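Local structure of probable acetyltransferase (Pseudomonas aeruginosa PAO1, 2EUI) at residues Pro16-Tyr21 with Glu32-Phe37; Val48-Leu53 with Leu100-Gln105; Met115-Ser120 with Ile133-Asp138. The protein belongs to the GNAT acetyltransferase family and probably transfers an acyl group, most likely acetyl from acetyl-coenzyme A, to an acceptor that is not known. All coordinates share one frame; numbering follows the deposited sequence.

How the contacts relate
The helices of contact 1 (11-24 and 31-44) and the helix of contact 2 (92-109) pack on opposite faces of one mixed sheet. Contact 2 sets strand 48-53 against its helix, and contact 3 sets strand 112-120 against the loop after helix 124-131. All three are mostly buried, each with a partly exposed residue at its margin. None has a hydrogen bond between its segments. Contact 1 is two phenylalanines and a serine, contact 2 a histidine edge on a tyrosine face, contact 3 a methyl over a phenylalanine. Helix 92-109 leads into strand 112-120, and contacts 2 and 3 touch at Leu100-Ile133 and Lys104-Met115. Contacts 1 and 3 reach the second subunit broadly, contact 2 only at Lys104.

Contact 1: residues Pro16-Tyr21 with Glu32-Phe37; sequences PLFVKY and ESSRKF
The flat groups that meet here are the rings of Phe18 and Phe37. Their side chains cross at about a right angle. The nearest atoms are Phe18 CZ and Phe37 CD2, 3.8 Å apart. Phe18 CE2 lies 3.9 Å from the same Phe37 CD2, so the outer end of the Phe18 ring meets one flank of the other ring. The approach is slanted for both rings and is not a stack. Farther back on the Phe18 ring, CD2 touches Ser34 CB at 3.9 Å. The carbonyl O of Ser34 is also near, 3.9 Å from Phe18 CD2, and makes only a slanted contact with the ring. Both phenylalanines have CG opposite the backbone N (chi1 -175° for Phe18, 179° for Phe37), and both reach toward the opposite helix. Val19 adds a smaller contact, with CG2 4.1 Å from Ser34 CB.

Val19 and Ser34 are the residues where the two backbones come nearest. The axes of 16-21 and 32-37 pass 9.3 Å apart at 115°, so these two segments cross steeply. In the GNAT fold, helices 11-24 and 31-44 are the two between the first and second strands. Phe18 also rests on Phe63 and Phe37 on Tyr67, both of strand 60-71, so the pair lies between the helices and the sheet. Leu75 of the second subunit packs on Ser34 and Phe37.

The Ser34 hydroxyl does not serve this contact. Its OG bonds to the carbonyl O of Tyr30, just ahead of the helix, while its CB methylene faces Phe18 and Val19. Between the two helices, then, the contact is apolar: it rests on van der Waals packing, and the Ser34 hydroxyl is satisfied by Tyr30.

Contact 2: residues Val48-Leu53 with Leu100-Gln105; sequences VIYLAL and LQHAKQ
His102 comes first along the helix and turns the edge of its imidazole to the face of the Tyr50 ring. The pair is T-shaped. The ring centroids are 4.7 Å apart and the planes meet at 66°. His102 ND1 stands 3.6 Å above the tyrosine plane, displaced toward the rim. His102 CE1 reaches Tyr50 CE1 at 3.6 Å. The histidine CG is opposite its backbone N (chi1 -167°), which carries the ring out from the helix toward the strand. The other face of Tyr50 is covered by Val48 CG1 from its own strand, so the tyrosine ring is held between the two.

Ala103 follows, where the two backbones are nearest. Its CA lies 3.9 Å from Tyr50 CE2, and its CB is 4.1 Å from the same atom. This small residue lets the ring lie close to the helix backbone. Leu99 and Met106, a turn to each side on helix 92-109, also touch Tyr50, and Ile3 of the neighbouring strand touches both Tyr50 and His102.

Here the helix meets the strand through an aromatic edge and an alanine, so this join rests on ring and apolar packing, not on hydrogen bonds.

Contact 3: residues Met115-Ser120 with Ile133-Asp138; sequences MRVSTS and IGFRED
Val117 sets a methyl over the face of the Phe135 ring. Its CG1 is 3.6 Å from the ring centroid and 23° off the ring normal, a CH-pi contact displaced toward the rim. Val117 has CG1 between its backbone N and carbonyl carbon (chi1 68°), and this torsion points the methyl at the ring. Met115, a selenomethionine here, meets the far end of the ring: its CB is 3.9 Å from Phe135 CZ. The carbonyl O of Met115 also comes obliquely to Phe135 CE2. The ring thus spans two residues that face the same side of the strand.

The strand is 112-120, which runs parallel to 76-86 in the GNAT sheet. Phe135 follows helix 124-131, whose Tyr130 touches Val117. A Tyr a few residues before Gly-Phe, here Tyr130 to Phe135, is a familiar GNAT pattern. At Gly134 phi is 121°, where a CB would press on the preceding carbonyl O, so the backbone calls for glycine.

Ile133 CD1 lies at the ring edge, in its plane. Leu81 also packs on Phe135. From the second subunit, Leu146 touches Phe135 and Tyr144 touches Val117, while strand 112-120 pairs antiparallel with a strand of that subunit.

Contact 1: residues Pro16-Tyr21 with Glu32-Phe37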
loop_
_atom_site.group_PDB
_atom_site.type_symbol
_atom_site.label_atom_id
_atom_site.label_comp_id
_atom_site.label_asym_id
_atom_site.label_seq_id
_atom_site.Cartn_x
_atom_site.Cartn_y
_atom_site.Cartn_z
ATOM N N PRO A 16 11.477 11.681 17.278
ATOM C CA PRO A 16 12.780 11.095 17.594
ATOM C C PRO A 16 12.815 9.567 17.531
ATOM O O PRO A 16 13.818 8.973 17.110
ATOM C CB PRO A 16 13.081 11.654 18.986
ATOM C CG PRO A 16 11.721 11.869 19.562
ATOM C CD PRO A 16 10.961 12.463 18.414
ATOM N N LEU A 17 11.726 8.924 17.939
ATOM C CA LEU A 17 11.687 7.465 17.900
ATOM C C LEU A 17 11.548 6.952 16.470
ATOM O O LEU A 17 11.968 5.838 16.166
ATOM C CB LEU A 17 10.535 6.919 18.741
ATOM C CG LEU A 17 10.698 5.409 18.937
ATOM C CD1 LEU A 17 12.019 5.146 19.662
ATOM C CD2 LEU A 17 9.525 4.847 19.725
ATOM N N PHE A 18 10.954 7.769 15.605
ATOM C CA PHE A 18 10.777 7.404 14.204
ATOM C C PHE A 18 12.141 7.365 13.513
ATOM O O PHE A 18 12.384 6.562 12.600
ATOM C CB PHE A 18 9.882 8.425 13.512
ATOM C CG PHE A 18 9.534 8.075 12.099
ATOM C CD1 PHE A 18 8.825 6.918 11.809
ATOM C CD2 PHE A 18 9.876 8.927 11.055
ATOM C CE1 PHE A 18 8.458 6.618 10.498
ATOM C CE2 PHE A 18 9.510 8.632 9.735
ATOM C CZ PHE A 18 8.802 7.478 9.457
ATOM N N VAL A 19 13.024 8.247 13.960
ATOM C CA VAL A 19 14.367 8.338 13.425
ATOM C C VAL A 19 15.156 7.082 13.792
ATOM O O VAL A 19 15.754 6.439 12.931
ATOM C CB VAL A 19 15.069 9.597 13.985
ATOM C CG1 VAL A 19 16.558 9.583 13.622
ATOM C CG2 VAL A 19 14.375 10.852 13.440
ATOM N N LYS A 20 15.136 6.740 15.080
ATOM C CA LYS A 20 15.827 5.562 15.604
ATOM C C LYS A 20 15.515 4.358 14.733
ATOM O O LYS A 20 16.405 3.584 14.362
ATOM C CB LYS A 20 15.354 5.268 17.027
ATOM C CG LYS A 20 15.574 6.382 18.026
ATOM C CD LYS A 20 16.912 6.248 18.698
ATOM C CE LYS A 20 17.084 7.339 19.718
ATOM N NZ LYS A 20 15.808 7.530 20.456
ATOM N N TYR A 21 14.227 4.207 14.436
ATOM C CA TYR A 21 13.705 3.124 13.599
ATOM C C TYR A 21 14.359 3.087 12.212
ATOM O O TYR A 21 14.857 2.050 11.774
ATOM C CB TYR A 21 12.193 3.297 13.451
ATOM C CG TYR A 21 11.580 2.518 12.313
ATOM C CD1 TYR A 21 11.501 1.130 12.357
ATOM C CD2 TYR A 21 11.081 3.170 11.190
ATOM C CE1 TYR A 21 10.940 0.411 11.314
ATOM C CE2 TYR A 21 10.524 2.462 10.145
ATOM C CZ TYR A 21 10.453 1.080 10.211
ATOM O OH TYR A 21 9.886 0.364 9.178
ATOM N N GLU A 32 14.787 16.230 10.113
ATOM C CA GLU A 32 13.716 17.093 9.656
ATOM C C GLU A 32 12.796 16.468 8.622
ATOM O O GLU A 32 11.583 16.595 8.721
ATOM C CB GLU A 32 14.285 18.399 9.125
ATOM C CG GLU A 32 14.589 19.405 10.230
ATOM C CD GLU A 32 15.447 20.563 9.746
ATOM O OE1 GLU A 32 15.023 21.245 8.784
ATOM O OE2 GLU A 32 16.540 20.779 10.328
ATOM N N SER A 33 13.357 15.786 7.636
ATOM C CA SER A 33 12.520 15.163 6.621
ATOM C C SER A 33 11.673 14.078 7.260
ATOM O O SER A 33 10.563 13.782 6.812
ATOM C CB SER A 33 13.383 14.560 5.515
ATOM O OG SER A 33 14.108 15.573 4.850
ATOM N N SER A 34 12.208 13.478 8.313
ATOM C CA SER A 34 11.488 12.430 9.002
ATOM C C SER A 34 10.333 13.035 9.785
ATOM O O SER A 34 9.224 12.507 9.769
ATOM C CB SER A 34 12.435 11.664 9.909
ATOM O OG SER A 34 13.352 10.911 9.114
ATOM N N ARG A 35 10.576 14.158 10.449
ATOM C CA ARG A 35 9.516 14.797 11.200
ATOM C C ARG A 35 8.507 15.370 10.204
ATOM O O ARG A 35 7.305 15.381 10.463
ATOM C CB ARG A 35 10.086 15.904 12.095
ATOM C CG ARG A 35 9.046 16.564 12.999
ATOM C CD ARG A 35 9.670 17.636 13.881
ATOM N NE ARG A 35 8.762 18.163 14.901
ATOM C CZ ARG A 35 7.636 18.827 14.644
ATOM N NH1 ARG A 35 7.253 19.059 13.392
ATOM N NH2 ARG A 35 6.891 19.271 15.648
ATOM N N LYS A 36 8.993 15.842 9.061
ATOM C CA LYS A 36 8.108 16.411 8.045
ATOM C C LYS A 36 7.224 15.328 7.429
ATOM O O LYS A 36 6.041 15.559 7.179
ATOM C CB LYS A 36 8.917 17.121 6.953
ATOM C CG LYS A 36 8.044 17.853 5.948
ATOM C CD LYS A 36 6.909 18.593 6.672
ATOM C CE LYS A 36 5.914 19.259 5.721
ATOM N NZ LYS A 36 4.808 19.958 6.461
ATOM N N PHE A 37 7.807 14.151 7.197
ATOM C CA PHE A 37 7.091 13.002 6.635
ATOM C C PHE A 37 5.912 12.603 7.530
ATOM O O PHE A 37 4.783 12.437 7.053
ATOM C CB PHE A 37 8.046 11.805 6.484
ATOM C CG PHE A 37 7.386 10.568 5.944
ATOM C CD1 PHE A 37 7.062 10.465 4.601
ATOM C CD2 PHE A 37 7.051 9.519 6.794
ATOM C CE1 PHE A 37 6.407 9.332 4.102
ATOM C CE2 PHE A 37 6.401 8.387 6.313
ATOM C CZ PHE A 37 6.076 8.292 4.962
#

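Contact 2: residues Val48-Leu53 with Leu100-Gln105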
loop_
_atom_site.group_PDB
_atom_site.type_symbol
_atom_site.label_atom_id
_atom_site.label_comp_id
_atom_site.label_asym_id
_atom_site.label_seq_id
_atom_site.Cartn_x
_atom_site.Cartn_y
_atom_site.Cartn_z
ATOM N N VAL A 48 -2.456 5.107 10.104
ATOM C CA VAL A 48 -2.840 4.938 11.491
ATOM C C VAL A 48 -1.548 4.563 12.192
ATOM O O VAL A 48 -0.902 3.584 11.823
ATOM C CB VAL A 48 -3.861 3.793 11.679
ATOM C CG1 VAL A 48 -4.212 3.643 13.149
ATOM C CG2 VAL A 48 -5.101 4.062 10.869
ATOM N N ILE A 49 -1.170 5.362 13.182
ATOM C CA ILE A 49 0.039 5.129 13.956
ATOM C C ILE A 49 -0.328 4.821 15.405
ATOM O O ILE A 49 -0.920 5.652 16.086
ATOM C CB ILE A 49 0.949 6.377 13.925
ATOM C CG1 ILE A 49 1.521 6.548 12.517
ATOM C CG2 ILE A 49 2.047 6.279 15.000
ATOM C CD1 ILE A 49 2.380 7.772 12.349
ATOM N N TYR A 50 0.011 3.627 15.876
ATOM C CA TYR A 50 -0.281 3.271 17.259
ATOM C C TYR A 50 0.963 3.492 18.104
ATOM O O TYR A 50 2.074 3.195 17.676
ATOM C CB TYR A 50 -0.740 1.813 17.373
ATOM C CG TYR A 50 -2.092 1.550 16.763
ATOM C CD1 TYR A 50 -3.226 2.228 17.209
ATOM C CD2 TYR A 50 -2.234 0.652 15.707
ATOM C CE1 TYR A 50 -4.471 2.023 16.613
ATOM C CE2 TYR A 50 -3.472 0.436 15.103
ATOM C CZ TYR A 50 -4.584 1.126 15.558
ATOM O OH TYR A 50 -5.800 0.932 14.941
ATOM N N LEU A 51 0.755 4.029 19.302
ATOM C CA LEU A 51 1.834 4.322 20.234
ATOM C C LEU A 51 1.681 3.545 21.534
ATOM O O LEU A 51 0.623 3.590 22.163
ATOM C CB LEU A 51 1.858 5.820 20.577
ATOM C CG LEU A 51 1.975 6.830 19.435
ATOM C CD1 LEU A 51 1.860 8.261 19.965
ATOM C CD2 LEU A 51 3.291 6.607 18.716
ATOM N N ALA A 52 2.738 2.840 21.933
ATOM C CA ALA A 52 2.737 2.089 23.194
ATOM C C ALA A 52 3.345 3.005 24.254
ATOM O O ALA A 52 4.538 3.329 24.192
ATOM C CB ALA A 52 3.573 0.805 23.065
ATOM N N LEU A 53 2.527 3.425 25.217
ATOM C CA LEU A 53 2.992 4.320 26.279
ATOM C C LEU A 53 2.983 3.678 27.664
ATOM O O LEU A 53 2.036 2.973 28.027
ATOM C CB LEU A 53 2.128 5.579 26.316
ATOM C CG LEU A 53 1.817 6.251 24.980
ATOM C CD1 LEU A 53 1.192 7.630 25.231
ATOM C CD2 LEU A 53 3.096 6.367 24.145
ATOM N N LEU A 100 1.081 -4.950 17.648
ATOM C CA LEU A 100 0.602 -5.821 16.585
ATOM C C LEU A 100 -0.779 -6.401 16.861
ATOM O O LEU A 100 -1.606 -6.495 15.958
ATOM C CB LEU A 100 1.622 -6.934 16.335
ATOM C CG LEU A 100 2.966 -6.410 15.800
ATOM C CD1 LEU A 100 3.948 -7.554 15.644
ATOM C CD2 LEU A 100 2.738 -5.692 14.464
ATOM N N GLN A 101 -1.041 -6.781 18.105
ATOM C CA GLN A 101 -2.344 -7.330 18.445
ATOM C C GLN A 101 -3.407 -6.252 18.304
ATOM O O GLN A 101 -4.434 -6.456 17.667
ATOM C CB GLN A 101 -2.353 -7.852 19.875
ATOM C CG GLN A 101 -3.703 -8.389 20.306
ATOM C CD GLN A 101 -3.986 -8.089 21.756
ATOM O OE1 GLN A 101 -3.963 -6.927 22.176
ATOM N NE2 GLN A 101 -4.254 -9.131 22.537
ATOM N N HIS A 102 -3.159 -5.103 18.911
ATOM C CA HIS A 102 -4.096 -3.995 18.840
ATOM C C HIS A 102 -4.350 -3.674 17.360
ATOM O O HIS A 102 -5.484 -3.418 16.949
ATOM C CB HIS A 102 -3.499 -2.788 19.564
ATOM C CG HIS A 102 -4.479 -1.688 19.830
ATOM N ND1 HIS A 102 -4.859 -0.777 18.867
ATOM C CD2 HIS A 102 -5.154 -1.350 20.954
ATOM C CE1 HIS A 102 -5.726 0.074 19.387
ATOM N NE2 HIS A 102 -5.921 -0.252 20.652
ATOM N N ALA A 103 -3.283 -3.712 16.563
ATOM C CA ALA A 103 -3.367 -3.425 15.136
ATOM C C ALA A 103 -4.204 -4.469 14.408
ATOM O O ALA A 103 -5.055 -4.121 13.586
ATOM C CB ALA A 103 -1.970 -3.362 14.523
ATOM N N LYS A 104 -3.963 -5.745 14.706
ATOM C CA LYS A 104 -4.714 -6.814 14.056
ATOM C C LYS A 104 -6.188 -6.764 14.449
ATOM O O LYS A 104 -7.069 -6.980 13.611
ATOM C CB LYS A 104 -4.133 -8.185 14.404
ATOM C CG LYS A 104 -4.857 -9.316 13.694
ATOM C CD LYS A 104 -4.221 -10.677 13.901
ATOM C CE LYS A 104 -5.138 -11.756 13.313
ATOM N NZ LYS A 104 -4.651 -13.155 13.514
ATOM N N GLN A 105 -6.461 -6.477 15.717
ATOM C CA GLN A 105 -7.839 -6.395 16.174
ATOM C C GLN A 105 -8.532 -5.245 15.462
ATOM O O GLN A 105 -9.745 -5.268 15.263
ATOM C CB GLN A 105 -7.899 -6.196 17.691
ATOM C CG GLN A 105 -7.293 -7.353 18.492
ATOM C CD GLN A 105 -8.153 -8.622 18.488
ATOM O OE1 GLN A 105 -8.980 -8.836 19.388
ATOM N NE2 GLN A 105 -7.959 -9.467 17.472
#

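Contact 3: residues Met115-Ser120 with Ile133-Asp138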
loop_
_atom_site.group_PDB
_atom_site.type_symbol
_atom_site.label_atom_id
_atom_site.label_comp_id
_atom_site.label_asym_id
_atom_site.label_seq_id
_atom_site.Cartn_x
_atom_site.Cartn_y
_atom_site.Cartn_z
HETATM N N MSE A 115 -4.206 -8.244 5.640
HETATM C CA MSE A 115 -3.192 -7.309 6.057
HETATM C C MSE A 115 -2.026 -7.768 5.213
HETATM O O MSE A 115 -1.824 -8.971 5.032
HETATM C CB MSE A 115 -2.846 -7.479 7.531
HETATM C CG MSE A 115 -3.796 -6.816 8.508
HETATM SE SE MSE A 115 -3.083 -6.974 10.302
HETATM C CE MSE A 115 -2.157 -5.281 10.429
ATOM N N ARG A 116 -1.270 -6.816 4.685
ATOM C CA ARG A 116 -0.127 -7.128 3.847
ATOM C C ARG A 116 1.089 -6.393 4.407
ATOM O O ARG A 116 1.002 -5.228 4.792
ATOM C CB ARG A 116 -0.436 -6.702 2.404
ATOM C CG ARG A 116 0.716 -6.806 1.410
ATOM C CD ARG A 116 1.693 -5.615 1.515
ATOM N NE ARG A 116 2.619 -5.531 0.381
ATOM C CZ ARG A 116 2.246 -5.302 -0.883
ATOM N NH1 ARG A 116 0.958 -5.131 -1.187
ATOM N NH2 ARG A 116 3.162 -5.236 -1.846
ATOM N N VAL A 117 2.217 -7.089 4.475
ATOM C CA VAL A 117 3.441 -6.488 4.979
ATOM C C VAL A 117 4.576 -6.740 3.992
ATOM O O VAL A 117 4.610 -7.759 3.310
ATOM C CB VAL A 117 3.833 -7.065 6.375
ATOM C CG1 VAL A 117 4.240 -8.509 6.241
ATOM C CG2 VAL A 117 4.965 -6.261 6.976
ATOM N N SER A 118 5.506 -5.799 3.914
ATOM C CA SER A 118 6.636 -5.930 3.012
ATOM C C SER A 118 7.865 -5.473 3.782
ATOM O O SER A 118 7.827 -4.433 4.440
ATOM C CB SER A 118 6.409 -5.052 1.780
ATOM O OG SER A 118 7.415 -5.263 0.815
ATOM N N THR A 119 8.944 -6.255 3.709
ATOM C CA THR A 119 10.185 -5.932 4.416
ATOM C C THR A 119 11.451 -6.507 3.756
ATOM O O THR A 119 11.391 -7.463 2.975
ATOM C CB THR A 119 10.107 -6.412 5.875
ATOM O OG1 THR A 119 11.224 -5.904 6.617
ATOM C CG2 THR A 119 10.110 -7.931 5.936
ATOM N N SER A 120 12.597 -5.917 4.081
ATOM C CA SER A 120 13.887 -6.325 3.519
ATOM C C SER A 120 14.228 -7.799 3.669
ATOM O O SER A 120 14.053 -8.384 4.742
ATOM C CB SER A 120 15.014 -5.492 4.139
ATOM O OG SER A 120 16.292 -6.003 3.791
ATOM N N ILE A 133 3.057 -13.807 14.036
ATOM C CA ILE A 133 1.778 -13.179 14.313
ATOM C C ILE A 133 0.786 -13.461 13.199
ATOM O O ILE A 133 -0.230 -12.776 13.069
ATOM C CB ILE A 133 1.914 -11.655 14.504
ATOM C CG1 ILE A 133 2.308 -10.982 13.192
ATOM C CG2 ILE A 133 2.972 -11.360 15.571
ATOM C CD1 ILE A 133 2.367 -9.474 13.300
ATOM N N GLY A 134 1.087 -14.479 12.394
ATOM C CA GLY A 134 0.187 -14.849 11.318
ATOM C C GLY A 134 0.753 -14.807 9.913
ATOM O O GLY A 134 0.728 -15.815 9.210
ATOM N N PHE A 135 1.260 -13.646 9.507
ATOM C CA PHE A 135 1.815 -13.453 8.168
ATOM C C PHE A 135 2.484 -14.651 7.497
ATOM O O PHE A 135 3.242 -15.392 8.122
ATOM C CB PHE A 135 2.799 -12.281 8.172
ATOM C CG PHE A 135 2.138 -10.943 8.251
ATOM C CD1 PHE A 135 2.066 -10.256 9.460
ATOM C CD2 PHE A 135 1.555 -10.381 7.115
ATOM C CE1 PHE A 135 1.415 -9.028 9.540
ATOM C CE2 PHE A 135 0.901 -9.160 7.173
ATOM C CZ PHE A 135 0.828 -8.478 8.386
ATOM N N ARG A 136 2.192 -14.825 6.212
ATOM C CA ARG A 136 2.781 -15.903 5.429
ATOM C C ARG A 136 3.286 -15.320 4.112
ATOM O O ARG A 136 2.806 -14.288 3.658
ATOM C CB ARG A 136 1.759 -17.012 5.152
ATOM C CG ARG A 136 1.336 -17.808 6.377
ATOM C CD ARG A 136 0.388 -18.950 6.006
ATOM N NE ARG A 136 1.050 -20.018 5.251
ATOM C CZ ARG A 136 1.954 -20.856 5.761
ATOM N NH1 ARG A 136 2.315 -20.756 7.037
ATOM N NH2 ARG A 136 2.498 -21.799 4.994
ATOM N N GLU A 137 4.254 -15.989 3.504
ATOM C CA GLU A 137 4.834 -15.536 2.248
ATOM C C GLU A 137 4.250 -16.336 1.075
ATOM O O GLU A 137 4.980 -17.050 0.384
ATOM C CB GLU A 137 6.350 -15.736 2.330
ATOM C CG GLU A 137 7.179 -15.103 1.239
ATOM C CD GLU A 137 8.666 -15.396 1.419
ATOM O OE1 GLU A 137 9.151 -15.339 2.574
ATOM O OE2 GLU A 137 9.350 -15.671 0.406
ATOM N N ASP A 138 2.941 -16.215 0.852
ATOM C CA ASP A 138 2.265 -16.945 -0.233
ATOM C C ASP A 138 3.066 -16.932 -1.529
ATOM O O ASP A 138 3.183 -15.900 -2.188
ATOM C CB ASP A 138 0.876 -16.363 -0.517
ATOM C CG ASP A 138 0.090 -17.207 -1.508
ATOM O OD1 ASP A 138 0.729 -17.938 -2.296
ATOM O OD2 ASP A 138 -1.160 -17.136 -1.509
#